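Long-range contacts in chitinase (Paenibacillus sp. FPU-7, PDB 5GZT), which probably hydrolyses internal beta-1,4 linkages of chitin and chitodextrins at random positions: residues V967-Y972 with S1000-Y1005; A981-V986 with Y1022-V1027. All coordinates share one frame; numbering follows the deposited sequence.

Contact 1: V967-Y972 with S1000-Y1005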
loop_
_atom_site.group_PDB
_atom_site.type_symbol
_atom_site.label_atom_id
_atom_site.label_comp_id
_atom_site.label_asym_id
_atom_site.label_seq_id
_atom_site.Cartn_x
_atom_site.Cartn_y
_atom_site.Cartn_z
ATOM N N VAL B 967 -29.494 -12.045 -23.259
ATOM C CA VAL B 967 -28.088 -11.812 -23.194
ATOM C C VAL B 967 -27.398 -13.194 -23.101
ATOM O O VAL B 967 -27.737 -14.071 -22.251
ATOM C CB VAL B 967 -27.662 -10.953 -21.975
ATOM C CG1 VAL B 967 -26.161 -10.570 -22.026
ATOM C CG2 VAL B 967 -28.513 -9.718 -21.919
ATOM N N MET B 968 -26.415 -13.367 -23.991
ATOM C CA MET B 968 -25.676 -14.621 -24.140
ATOM C C MET B 968 -24.573 -14.664 -23.054
ATOM O O MET B 968 -23.396 -14.435 -23.330
ATOM C CB MET B 968 -25.127 -14.722 -25.607
ATOM C CG MET B 968 -26.310 -14.945 -26.588
ATOM S SD MET B 968 -25.720 -15.118 -28.313
ATOM C CE MET B 968 -25.176 -13.502 -28.756
ATOM N N THR B 969 -25.006 -14.972 -21.831
ATOM C CA THR B 969 -24.153 -14.980 -20.632
ATOM C C THR B 969 -23.506 -16.390 -20.599
ATOM O O THR B 969 -23.828 -17.275 -19.747
ATOM C CB THR B 969 -25.028 -14.676 -19.391
ATOM O OG1 THR B 969 -26.209 -15.475 -19.456
ATOM C CG2 THR B 969 -25.373 -13.180 -19.332
ATOM N N TYR B 970 -22.676 -16.618 -21.619
ATOM C CA TYR B 970 -22.001 -17.905 -21.858
ATOM C C TYR B 970 -20.939 -17.735 -22.935
ATOM O O TYR B 970 -20.725 -16.616 -23.382
ATOM C CB TYR B 970 -22.977 -19.045 -22.047
ATOM C CG TYR B 970 -24.037 -18.837 -23.110
ATOM C CD1 TYR B 970 -23.697 -18.748 -24.477
ATOM C CD2 TYR B 970 -25.361 -18.799 -22.774
ATOM C CE1 TYR B 970 -24.693 -18.613 -25.465
ATOM C CE2 TYR B 970 -26.343 -18.620 -23.739
ATOM C CZ TYR B 970 -26.010 -18.525 -25.055
ATOM O OH TYR B 970 -27.020 -18.385 -25.898
ATOM N N ASP B 971 -20.175 -18.775 -23.278
ATOM C CA ASP B 971 -19.027 -18.651 -24.191
ATOM C C ASP B 971 -18.009 -17.635 -23.780
ATOM O O ASP B 971 -17.315 -17.062 -24.641
ATOM C CB ASP B 971 -19.459 -18.264 -25.613
ATOM C CG ASP B 971 -20.411 -19.241 -26.252
ATOM O OD1 ASP B 971 -20.319 -20.451 -26.014
ATOM O OD2 ASP B 971 -21.307 -18.786 -27.030
ATOM N N TYR B 972 -17.873 -17.393 -22.476
ATOM C CA TYR B 972 -16.898 -16.435 -21.997
ATOM C C TYR B 972 -15.412 -16.822 -22.249
ATOM O O TYR B 972 -14.545 -15.957 -22.363
ATOM C CB TYR B 972 -17.065 -16.221 -20.491
ATOM C CG TYR B 972 -18.434 -15.752 -19.988
ATOM C CD1 TYR B 972 -19.168 -14.783 -20.640
ATOM C CD2 TYR B 972 -18.884 -16.174 -18.731
ATOM C CE1 TYR B 972 -20.389 -14.376 -20.146
ATOM C CE2 TYR B 972 -20.076 -15.759 -18.216
ATOM C CZ TYR B 972 -20.812 -14.804 -18.930
ATOM O OH TYR B 972 -22.009 -14.390 -18.426
ATOM N N SER B 1000 -21.540 -9.906 -13.713
ATOM C CA SER B 1000 -20.734 -8.803 -14.199
ATOM C C SER B 1000 -21.283 -8.275 -15.518
ATOM O O SER B 1000 -21.368 -7.033 -15.694
ATOM C CB SER B 1000 -19.263 -9.161 -14.419
ATOM O OG SER B 1000 -19.058 -10.007 -15.527
ATOM N N VAL B 1001 -21.718 -9.177 -16.381
ATOM C CA VAL B 1001 -22.265 -8.731 -17.707
ATOM C C VAL B 1001 -23.576 -7.957 -17.588
ATOM O O VAL B 1001 -23.766 -6.833 -18.109
ATOM C CB VAL B 1001 -22.454 -9.950 -18.623
ATOM C CG1 VAL B 1001 -23.105 -9.535 -19.925
ATOM C CG2 VAL B 1001 -21.146 -10.553 -18.934
ATOM N N LEU B 1002 -24.479 -8.532 -16.806
ATOM C CA LEU B 1002 -25.802 -7.906 -16.635
ATOM C C LEU B 1002 -25.734 -6.656 -15.797
ATOM O O LEU B 1002 -26.505 -5.669 -16.057
ATOM C CB LEU B 1002 -26.760 -8.919 -16.125
ATOM C CG LEU B 1002 -26.963 -10.077 -17.067
ATOM C CD1 LEU B 1002 -27.700 -11.196 -16.356
ATOM C CD2 LEU B 1002 -27.742 -9.644 -18.284
ATOM N N THR B 1003 -24.723 -6.551 -14.891
ATOM C CA THR B 1003 -24.466 -5.260 -14.290
ATOM C C THR B 1003 -24.004 -4.227 -15.277
ATOM O O THR B 1003 -24.467 -3.059 -15.216
ATOM C CB THR B 1003 -23.442 -5.400 -13.116
ATOM O OG1 THR B 1003 -24.031 -6.257 -12.154
ATOM C CG2 THR B 1003 -23.103 -4.104 -12.456
ATOM N N ALA B 1004 -23.054 -4.572 -16.147
ATOM C CA ALA B 1004 -22.582 -3.654 -17.124
ATOM C C ALA B 1004 -23.692 -3.233 -18.056
ATOM O O ALA B 1004 -23.748 -2.102 -18.438
ATOM C CB ALA B 1004 -21.473 -4.251 -17.947
ATOM N N TYR B 1005 -24.595 -4.116 -18.426
ATOM C CA TYR B 1005 -25.768 -3.640 -19.239
ATOM C C TYR B 1005 -26.599 -2.590 -18.482
ATOM O O TYR B 1005 -27.058 -1.518 -19.021
ATOM C CB TYR B 1005 -26.677 -4.813 -19.638
ATOM C CG TYR B 1005 -26.290 -5.521 -20.914
ATOM C CD1 TYR B 1005 -25.081 -6.205 -21.040
ATOM C CD2 TYR B 1005 -27.174 -5.575 -21.983
ATOM C CE1 TYR B 1005 -24.724 -6.859 -22.227
ATOM C CE2 TYR B 1005 -26.824 -6.231 -23.170
ATOM C CZ TYR B 1005 -25.639 -6.855 -23.301
ATOM O OH TYR B 1005 -25.395 -7.525 -24.480
#

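Contact 2: A981-V986 with Y1022-V1027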
loop_
_atom_site.group_PDB
_atom_site.type_symbol
_atom_site.label_atom_id
_atom_site.label_comp_id
_atom_site.label_asym_id
_atom_site.label_seq_id
_atom_site.Cartn_x
_atom_site.Cartn_y
_atom_site.Cartn_z
ATOM N N ALA B 981 -10.993 -21.700 -17.291
ATOM C CA ALA B 981 -11.907 -20.754 -16.598
ATOM C C ALA B 981 -13.364 -21.106 -16.897
ATOM O O ALA B 981 -13.648 -22.076 -17.650
ATOM C CB ALA B 981 -11.579 -19.296 -16.960
ATOM N N HIS B 982 -14.301 -20.385 -16.236
ATOM C CA HIS B 982 -15.709 -20.744 -16.352
ATOM C C HIS B 982 -16.272 -20.017 -17.591
ATOM O O HIS B 982 -16.081 -18.758 -17.738
ATOM C CB HIS B 982 -16.446 -20.275 -15.150
ATOM C CG HIS B 982 -15.990 -20.908 -13.873
ATOM N ND1 HIS B 982 -16.112 -22.260 -13.626
ATOM C CD2 HIS B 982 -15.493 -20.352 -12.737
ATOM C CE1 HIS B 982 -15.655 -22.523 -12.417
ATOM N NE2 HIS B 982 -15.313 -21.380 -11.843
ATOM N N GLN B 983 -16.845 -20.807 -18.478
ATOM C CA GLN B 983 -17.437 -20.279 -19.753
ATOM C C GLN B 983 -18.820 -19.640 -19.579
ATOM O O GLN B 983 -19.213 -18.850 -20.430
ATOM C CB GLN B 983 -17.503 -21.346 -20.846
ATOM C CG GLN B 983 -18.492 -22.502 -20.641
ATOM C CD GLN B 983 -19.652 -22.562 -21.648
ATOM O OE1 GLN B 983 -19.987 -21.552 -22.373
ATOM N NE2 GLN B 983 -20.321 -23.710 -21.658
ATOM N N ALA B 984 -19.501 -19.941 -18.473
ATOM C CA ALA B 984 -20.878 -19.562 -18.258
ATOM C C ALA B 984 -21.241 -19.215 -16.809
ATOM O O ALA B 984 -22.421 -19.255 -16.426
ATOM C CB ALA B 984 -21.755 -20.693 -18.723
ATOM N N SER B 985 -20.259 -18.835 -15.993
ATOM C CA SER B 985 -20.535 -18.730 -14.549
ATOM C C SER B 985 -21.501 -17.605 -14.212
ATOM O O SER B 985 -21.349 -16.471 -14.720
ATOM C CB SER B 985 -19.248 -18.506 -13.769
ATOM O OG SER B 985 -18.557 -17.366 -14.215
ATOM N N VAL B 986 -22.436 -17.885 -13.313
ATOM C CA VAL B 986 -23.375 -16.884 -12.870
ATOM C C VAL B 986 -22.762 -15.754 -12.032
ATOM O O VAL B 986 -23.106 -14.572 -12.317
ATOM C CB VAL B 986 -24.637 -17.492 -12.288
ATOM C CG1 VAL B 986 -24.349 -18.638 -11.339
ATOM C CG2 VAL B 986 -25.521 -16.437 -11.643
ATOM N N TYR B 1022 -24.571 -26.746 -23.340
ATOM C CA TYR B 1022 -23.390 -27.365 -23.919
ATOM C C TYR B 1022 -22.213 -26.880 -23.126
ATOM O O TYR B 1022 -22.263 -25.798 -22.484
ATOM C CB TYR B 1022 -23.181 -27.020 -25.414
ATOM C CG TYR B 1022 -23.021 -25.527 -25.705
ATOM C CD1 TYR B 1022 -24.158 -24.685 -25.909
ATOM C CD2 TYR B 1022 -21.780 -24.946 -25.772
ATOM C CE1 TYR B 1022 -24.030 -23.316 -26.153
ATOM C CE2 TYR B 1022 -21.644 -23.571 -26.016
ATOM C CZ TYR B 1022 -22.774 -22.766 -26.201
ATOM O OH TYR B 1022 -22.567 -21.430 -26.442
ATOM N N ALA B 1023 -21.101 -27.603 -23.289
ATOM C CA ALA B 1023 -19.844 -27.277 -22.622
ATOM C C ALA B 1023 -18.770 -26.731 -23.498
ATOM O O ALA B 1023 -18.809 -26.811 -24.714
ATOM C CB ALA B 1023 -19.322 -28.524 -21.940
ATOM N N ARG B 1024 -17.769 -26.176 -22.846
ATOM C CA ARG B 1024 -16.461 -25.888 -23.466
ATOM C C ARG B 1024 -15.406 -26.464 -22.550
ATOM O O ARG B 1024 -15.719 -26.935 -21.471
ATOM C CB ARG B 1024 -16.250 -24.399 -23.694
ATOM C CG ARG B 1024 -17.188 -23.842 -24.773
ATOM C CD ARG B 1024 -16.944 -22.352 -25.007
ATOM N NE ARG B 1024 -17.892 -21.869 -26.000
ATOM C CZ ARG B 1024 -17.813 -22.107 -27.320
ATOM N NH1 ARG B 1024 -16.766 -22.721 -27.870
ATOM N NH2 ARG B 1024 -18.781 -21.683 -28.116
ATOM N N GLY B 1025 -14.170 -26.525 -23.003
ATOM C CA GLY B 1025 -13.164 -27.292 -22.246
ATOM C C GLY B 1025 -11.756 -27.180 -22.810
ATOM O O GLY B 1025 -11.563 -26.502 -23.811
ATOM N N TRP B 1026 -10.763 -27.750 -22.096
ATOM C CA TRP B 1026 -9.370 -27.737 -22.536
ATOM C C TRP B 1026 -8.739 -29.105 -22.233
ATOM O O TRP B 1026 -9.149 -29.781 -21.293
ATOM C CB TRP B 1026 -8.528 -26.647 -21.834
ATOM C CG TRP B 1026 -8.893 -25.269 -22.116
ATOM C CD1 TRP B 1026 -8.311 -24.395 -23.006
ATOM C CD2 TRP B 1026 -9.952 -24.565 -21.488
ATOM N NE1 TRP B 1026 -8.980 -23.175 -22.971
ATOM C CE2 TRP B 1026 -9.995 -23.267 -22.052
ATOM C CE3 TRP B 1026 -10.906 -24.930 -20.536
ATOM C CZ2 TRP B 1026 -10.951 -22.330 -21.682
ATOM C CZ3 TRP B 1026 -11.855 -23.993 -20.160
ATOM C CH2 TRP B 1026 -11.857 -22.701 -20.726
ATOM N N VAL B 1027 -7.720 -29.475 -23.030
ATOM C CA VAL B 1027 -6.904 -30.706 -22.786
ATOM C C VAL B 1027 -5.519 -30.266 -22.309
ATOM O O VAL B 1027 -5.193 -29.053 -22.343
ATOM C CB VAL B 1027 -6.819 -31.619 -24.046
ATOM C CG1 VAL B 1027 -8.149 -32.341 -24.281
ATOM C CG2 VAL B 1027 -6.400 -30.868 -25.306
#

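Contact 1: V967-Y972 with S1000-Y1005
The phenol oxygen of Tyr-1005 is gripped twice, by the carbonyl of Ala-944 and the hydroxyl of Ser-943, and this steadies a ring that lies against Val-967. Both belong to the (beta/alpha)8 barrel of a family 18 glycoside hydrolase: Val-967 lies on strand 964-967, and Tyr-1005 sits on helix 998-1007, which leads on to the neighbouring parallel strand 1015-1020. The run Met-Thr-Tyr-Asp at 968-971 matches the motif that lines the substrate cleft in GH18 relatives; the packing itself joins the strand 964-967 region to helix 998-1007. The two side chains meet tip to tip, with Val-967 CG2 4.1 Å above one face of the Tyr-1005 ring, displaced toward its rim, while Val-967 CG1 lies 4.0 Å from CZ of Tyr-1005. That same CG1, anti to its backbone N (chi1 -173°), is also 3.9 Å from Val-1001 CG1. Alongside, Val-967 and Leu-1002 pass in opposite senses, CG2 of the valine reaching to 3.7 Å from CD2 of the leucine. After Val-967 the chain turns sharply through two successive inverse gamma turns, centred on Met-968 and Thr-969. Thr-969 keeps its hydroxyl for the carbonyl of Gly-1018 and offers its methyl CG2 to CG of Leu-1002, the two side chains crossing at about a right angle. No hydrogen bond joins the segments; the grip is apolar and buried. Val-1001 divides its methyls: CG1, anti to N (chi1 176°), goes to Val-967, and CG2 rests 4.1 Å from CE1 of Tyr-972, whose ring also meets Phe-996.

Contact 2: A981-V986 with Y1022-V1027
Gln-983 NE2 and the carbonyl O of Tyr-1022 form the one hydrogen bond across this contact, 3.0 Å long but weak, since the N-H...O angle is only 123°. The other end of the amide, OE1, accepts the backbone N-H of Asp-971. With CG of Gln-983 between the backbone N and the carbonyl carbon (chi1 69°), the bend at chi2 places its CD 4.2 Å from Arg-1024 CG. Arg-1024 adds van der Waals contact: its extended stem crosses the Gln-983 side chain at about a right angle, CD standing 4.1 Å from Gln-983 OE1, and the amide and guanidinium planes are 85° apart. The guanidinium has its own partner in Asp-971. A third kind of meeting involves a ring edge: Ala-981 O lies near the plane of the Trp-1026 indole, 3.6 Å from CH2, while the indole NE1 is bonded to Glu-977 O. An alanine at Gln-983 would probably leave the N-H of Asp-971 without this acceptor, cost Tyr-1022 O its weak bond and open a gap beside the Arg-1024 stem. Strand 1024-1026 edges the small antiparallel sheet that family 18 chitinases of this type insert between the seventh and eighth barrel strands. A buried neutral amide thus braces its own loop through OE1 and makes one weak bond, through NE2, to the chain just before strand 1024-1026.

From the N terminus the four segments come in the order 967-972, 981-986, 1000-1005, 1022-1027, so the contacts alternate along the chain and cross. Contact 1 closes the long loop that runs from strand 964-967 to helix 998-1007, while contact 2 starts within that loop and closes beyond strand 1015-1020, on the small antiparallel sheet. Their centres are 14 Å apart, yet they touch directly: Asp-971 OD1 of contact 1 holds two residues of contact 2, through a salt bridge to Arg-1024 NE at 2.8 Å and probably a hydrogen bond with Tyr-1022 OH. Together the two contacts connect barrel strand, outer helix, loop and inserted sheet within one family 18 domain.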